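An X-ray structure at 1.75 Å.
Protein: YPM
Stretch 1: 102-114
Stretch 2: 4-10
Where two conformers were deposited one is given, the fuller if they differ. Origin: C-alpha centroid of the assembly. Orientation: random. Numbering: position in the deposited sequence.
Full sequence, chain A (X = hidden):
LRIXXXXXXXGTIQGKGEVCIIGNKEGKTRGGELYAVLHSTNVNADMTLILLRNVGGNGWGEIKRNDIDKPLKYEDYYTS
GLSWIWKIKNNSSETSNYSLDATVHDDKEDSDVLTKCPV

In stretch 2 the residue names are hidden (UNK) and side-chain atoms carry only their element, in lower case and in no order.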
# COMPACT_ATOMS: atom_id res chain seq x y z
N ALA A 102 -10.43 12.10 11.94
CA ALA A 102 -8.98 11.79 11.73
C ALA A 102 -8.09 12.09 12.91
O ALA A 102 -8.29 13.07 13.62
CB ALA A 102 -8.48 12.63 10.59
N THR A 103 -7.07 11.28 13.05
CA THR A 103 -5.99 11.55 13.99
C THR A 103 -5.43 12.92 13.74
O THR A 103 -5.16 13.26 12.62
CB THR A 103 -4.85 10.55 13.75
OG1 THR A 103 -5.32 9.25 13.95
CG2 THR A 103 -3.79 10.74 14.86
N VAL A 104 -5.34 13.74 14.77
CA VAL A 104 -4.62 14.99 14.66
C VAL A 104 -3.53 15.06 15.70
O VAL A 104 -3.59 14.44 16.74
CB VAL A 104 -5.50 16.22 14.76
CG1 VAL A 104 -6.50 16.23 13.62
CG2 VAL A 104 -6.24 16.27 16.06
N HIS A 105 -2.53 15.87 15.40
CA HIS A 105 -1.47 16.01 16.38
C HIS A 105 -1.64 17.24 17.23
O HIS A 105 -1.34 17.21 18.41
CB HIS A 105 -0.10 15.92 15.73
CG HIS A 105 0.53 14.59 15.96
ND1 HIS A 105 0.33 13.53 15.12
CD2 HIS A 105 1.28 14.12 16.99
CE1 HIS A 105 0.95 12.46 15.58
NE2 HIS A 105 1.54 12.79 16.72
N ASP A 106 -2.14 18.32 16.66
CA ASP A 106 -2.41 19.48 17.52
C ASP A 106 -3.87 19.41 17.96
O ASP A 106 -4.31 18.41 18.57
CB ASP A 106 -1.98 20.80 16.83
CG ASP A 106 -0.63 21.35 17.37
OD1 ASP A 106 -0.22 21.04 18.51
OD2 ASP A 106 0.10 22.12 16.68
N ASP A 107 -4.59 20.51 17.77
CA ASP A 107 -6.01 20.51 17.65
C ASP A 107 -6.34 20.93 16.22
O ASP A 107 -5.54 21.61 15.53
CB ASP A 107 -6.60 21.54 18.59
CG ASP A 107 -6.27 21.24 20.02
OD1 ASP A 107 -5.06 21.33 20.38
OD2 ASP A 107 -7.14 20.87 20.82
N LYS A 108 -7.54 20.59 15.80
CA LYS A 108 -7.96 20.98 14.48
C LYS A 108 -7.90 22.52 14.32
O LYS A 108 -8.21 23.29 15.23
CB LYS A 108 -9.31 20.30 14.18
CG LYS A 108 -10.37 21.14 13.61
CD LYS A 108 -11.64 20.34 13.58
CE LYS A 108 -12.67 20.96 12.73
NZ LYS A 108 -14.04 20.71 13.27
N GLU A 109 -7.43 22.94 13.16
CA GLU A 109 -7.32 24.34 12.78
C GLU A 109 -7.96 24.53 11.41
O GLU A 109 -7.94 23.63 10.62
CB GLU A 109 -5.83 24.71 12.72
CG GLU A 109 -5.17 24.65 14.11
CD GLU A 109 -3.73 25.16 14.16
OE1 GLU A 109 -3.09 25.27 13.09
OE2 GLU A 109 -3.25 25.47 15.28
N ASP A 110 -8.54 25.71 11.18
CA ASP A 110 -9.12 26.06 9.88
C ASP A 110 -8.14 25.85 8.73
O ASP A 110 -8.53 25.32 7.68
CB ASP A 110 -9.56 27.53 9.89
CG ASP A 110 -10.86 27.74 10.66
OD1 ASP A 110 -11.30 26.82 11.39
OD2 ASP A 110 -11.51 28.82 10.56
N SER A 111 -6.88 26.17 8.98
CA SER A 111 -5.86 26.10 7.94
C SER A 111 -5.53 24.64 7.55
O SER A 111 -4.80 24.42 6.62
CB SER A 111 -4.61 26.90 8.39
OG SER A 111 -3.97 26.27 9.45
N ASP A 112 -6.10 23.65 8.25
CA ASP A 112 -5.86 22.27 7.89
C ASP A 112 -6.53 21.97 6.54
O ASP A 112 -6.10 21.07 5.88
CB ASP A 112 -6.37 21.26 8.94
CG ASP A 112 -5.72 21.42 10.32
OD1 ASP A 112 -4.60 22.04 10.47
OD2 ASP A 112 -6.24 20.90 11.34
N VAL A 113 -7.62 22.66 6.24
CA VAL A 113 -8.34 22.50 4.96
C VAL A 113 -7.56 23.26 3.91
O VAL A 113 -7.49 24.50 3.92
CB VAL A 113 -9.80 22.95 5.01
CG1 VAL A 113 -10.47 22.61 3.70
CG2 VAL A 113 -10.51 22.18 6.13
N LEU A 114 -6.89 22.52 3.06
CA LEU A 114 -6.05 23.08 2.02
C LEU A 114 -6.87 23.74 0.94
O LEU A 114 -8.02 23.32 0.61
CB LEU A 114 -5.17 22.01 1.37
CG LEU A 114 -4.18 21.38 2.34
CD1 LEU A 114 -3.44 20.32 1.56
CD2 LEU A 114 -3.19 22.42 3.02
N UNK A 4 -5.52 8.41 21.88
CA UNK A 4 -5.51 9.11 20.58
C UNK A 4 -6.36 10.41 20.44
O UNK A 4 -7.49 10.53 20.93
c UNK A 4 -6.73 7.03 20.45
c UNK A 4 -6.07 8.05 19.60
c UNK A 4 -6.06 7.05 21.78
N UNK A 5 -5.82 11.37 19.72
CA UNK A 5 -6.54 12.61 19.50
C UNK A 5 -7.16 12.54 18.09
O UNK A 5 -6.42 12.55 17.13
o UNK A 5 -7.53 15.20 19.63
n UNK A 5 -5.52 16.20 19.65
c UNK A 5 -5.59 13.77 19.59
c UNK A 5 -6.30 15.12 19.63
N UNK A 6 -8.47 12.35 18.02
CA UNK A 6 -9.22 12.26 16.75
C UNK A 6 -10.08 13.52 16.68
O UNK A 6 -10.84 13.83 17.64
c UNK A 6 -10.15 10.98 16.70
c UNK A 6 -10.92 10.85 15.40
c UNK A 6 -8.13 9.51 16.22
c UNK A 6 -9.39 9.66 16.94
N UNK A 7 -10.01 14.25 15.58
CA UNK A 7 -10.88 15.41 15.35
C UNK A 7 -11.89 15.07 14.31
O UNK A 7 -11.67 14.13 13.55
c UNK A 7 -10.08 16.57 14.82
N UNK A 8 -12.91 15.91 14.15
CA UNK A 8 -13.84 15.73 13.03
C UNK A 8 -13.93 17.00 12.22
O UNK A 8 -14.25 18.07 12.75
c UNK A 8 -16.24 15.19 12.37
o UNK A 8 -15.20 14.10 14.25
c UNK A 8 -15.26 15.36 13.55
N UNK A 9 -13.59 16.89 10.94
CA UNK A 9 -13.75 17.95 9.97
C UNK A 9 -15.08 17.76 9.29
O UNK A 9 -15.38 16.65 8.82
c UNK A 9 -9.44 19.54 10.13
c UNK A 9 -10.51 17.06 10.00
c UNK A 9 -8.74 18.45 10.63
c UNK A 9 -10.69 19.36 9.59
c UNK A 9 -12.65 17.89 8.93
c UNK A 9 -9.26 17.19 10.53
c UNK A 9 -11.24 18.11 9.52
o UNK A 9 -7.48 18.69 11.16
N UNK A 10 -15.84 18.85 9.16
CA UNK A 10 -17.15 18.76 8.53
C UNK A 10 -17.19 19.79 7.41
O UNK A 10 -16.55 20.89 7.50
c UNK A 10 -18.27 18.93 9.61
c UNK A 10 -19.65 18.85 9.00
o UNK A 10 -18.26 17.84 10.59
O HOH W 1 -3.18 12.03 17.86
O HOH W 2 -14.70 21.35 10.40

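Position 4 carries three side-chain carbons that close a ring onto its own backbone N, and they make no contact with stretch 1. That closure defines Pro 4, which lies ahead of the strand.

Position 5 has two side-chain carbons, the second bearing one oxygen and one nitrogen. The nitrogen of position 5 comes within 2.7 Å of Asp 106 O, but the angle is too poor for a hydrogen bond. Four such atoms ending in a planar fork could be an amide or, if the elements were ignored, a carboxylate; the nitrogen settles it as Asn 5. Its backbone O accepts a hydrogen bond from Val 104 N at 2.9 Å, and the CA of Thr 103 approaches the same O of Asn 5 at 3.3 Å. Water 1 links the backbones, accepting from Asn 5 N at 3.3 Å and donating to Val 104 O at 2.7 Å.

Position 6 shows four carbons, forked at the first, with one arm two carbons long. It shares a sheet face with Thr 103, its non-hydrogen-bonded partner, and the end carbon of the long arm of position 6 lies 3.6 Å from OG1 of Thr 103. This is Ile 6.

Position 7 has a single side-chain carbon, which packs 3.8 Å from Val 104 CG1, so it is Ala 7. It pairs with Ala 102 through two hydrogen bonds, Ala 7 N to Ala 102 O and Ala 102 N to Ala 7 O, both 2.9 Å.

At position 8, one carbon carries an oxygen and a second carbon. The CA-to-CB bond points away; the backbone O of position 8 instead accepts from Lys 108 NZ at 2.7 Å. The branching is that of Thr 8.

Position 9 has one carbon leading to a six-carbon ring that bears an oxygen. Lys 108 CD covers one ring face, and the ring's oxygen at position 9 donates to Asp 112 OD2 at 2.5 Å, a short bond. This is Tyr 9.

Position 10 repeats the carbon, oxygen and carbon pattern, and its CA-to-CB bond points away, giving Thr 10. Its N donates to water 2 at 3.0 Å, and Lys 108 NZ reaches that water through a weak bond.

The design rule is backbone first, side chains second. A brief antiparallel pairing sets the register, the bond from Val 104 N to Asn 5 O continues it into the loop, and farther on the side chains of Lys 108 and Asp 112 reach the strand. Asp 112 OD2 accepts from both Tyr 9 OH and Glu 109 N (3.0 Å to the latter), so one carboxylate oxygen ties the strand's buried ring to the turn, while the Lys 108 chain spans ring and backbone.

Stretch 2 (4-10) PNIATYT
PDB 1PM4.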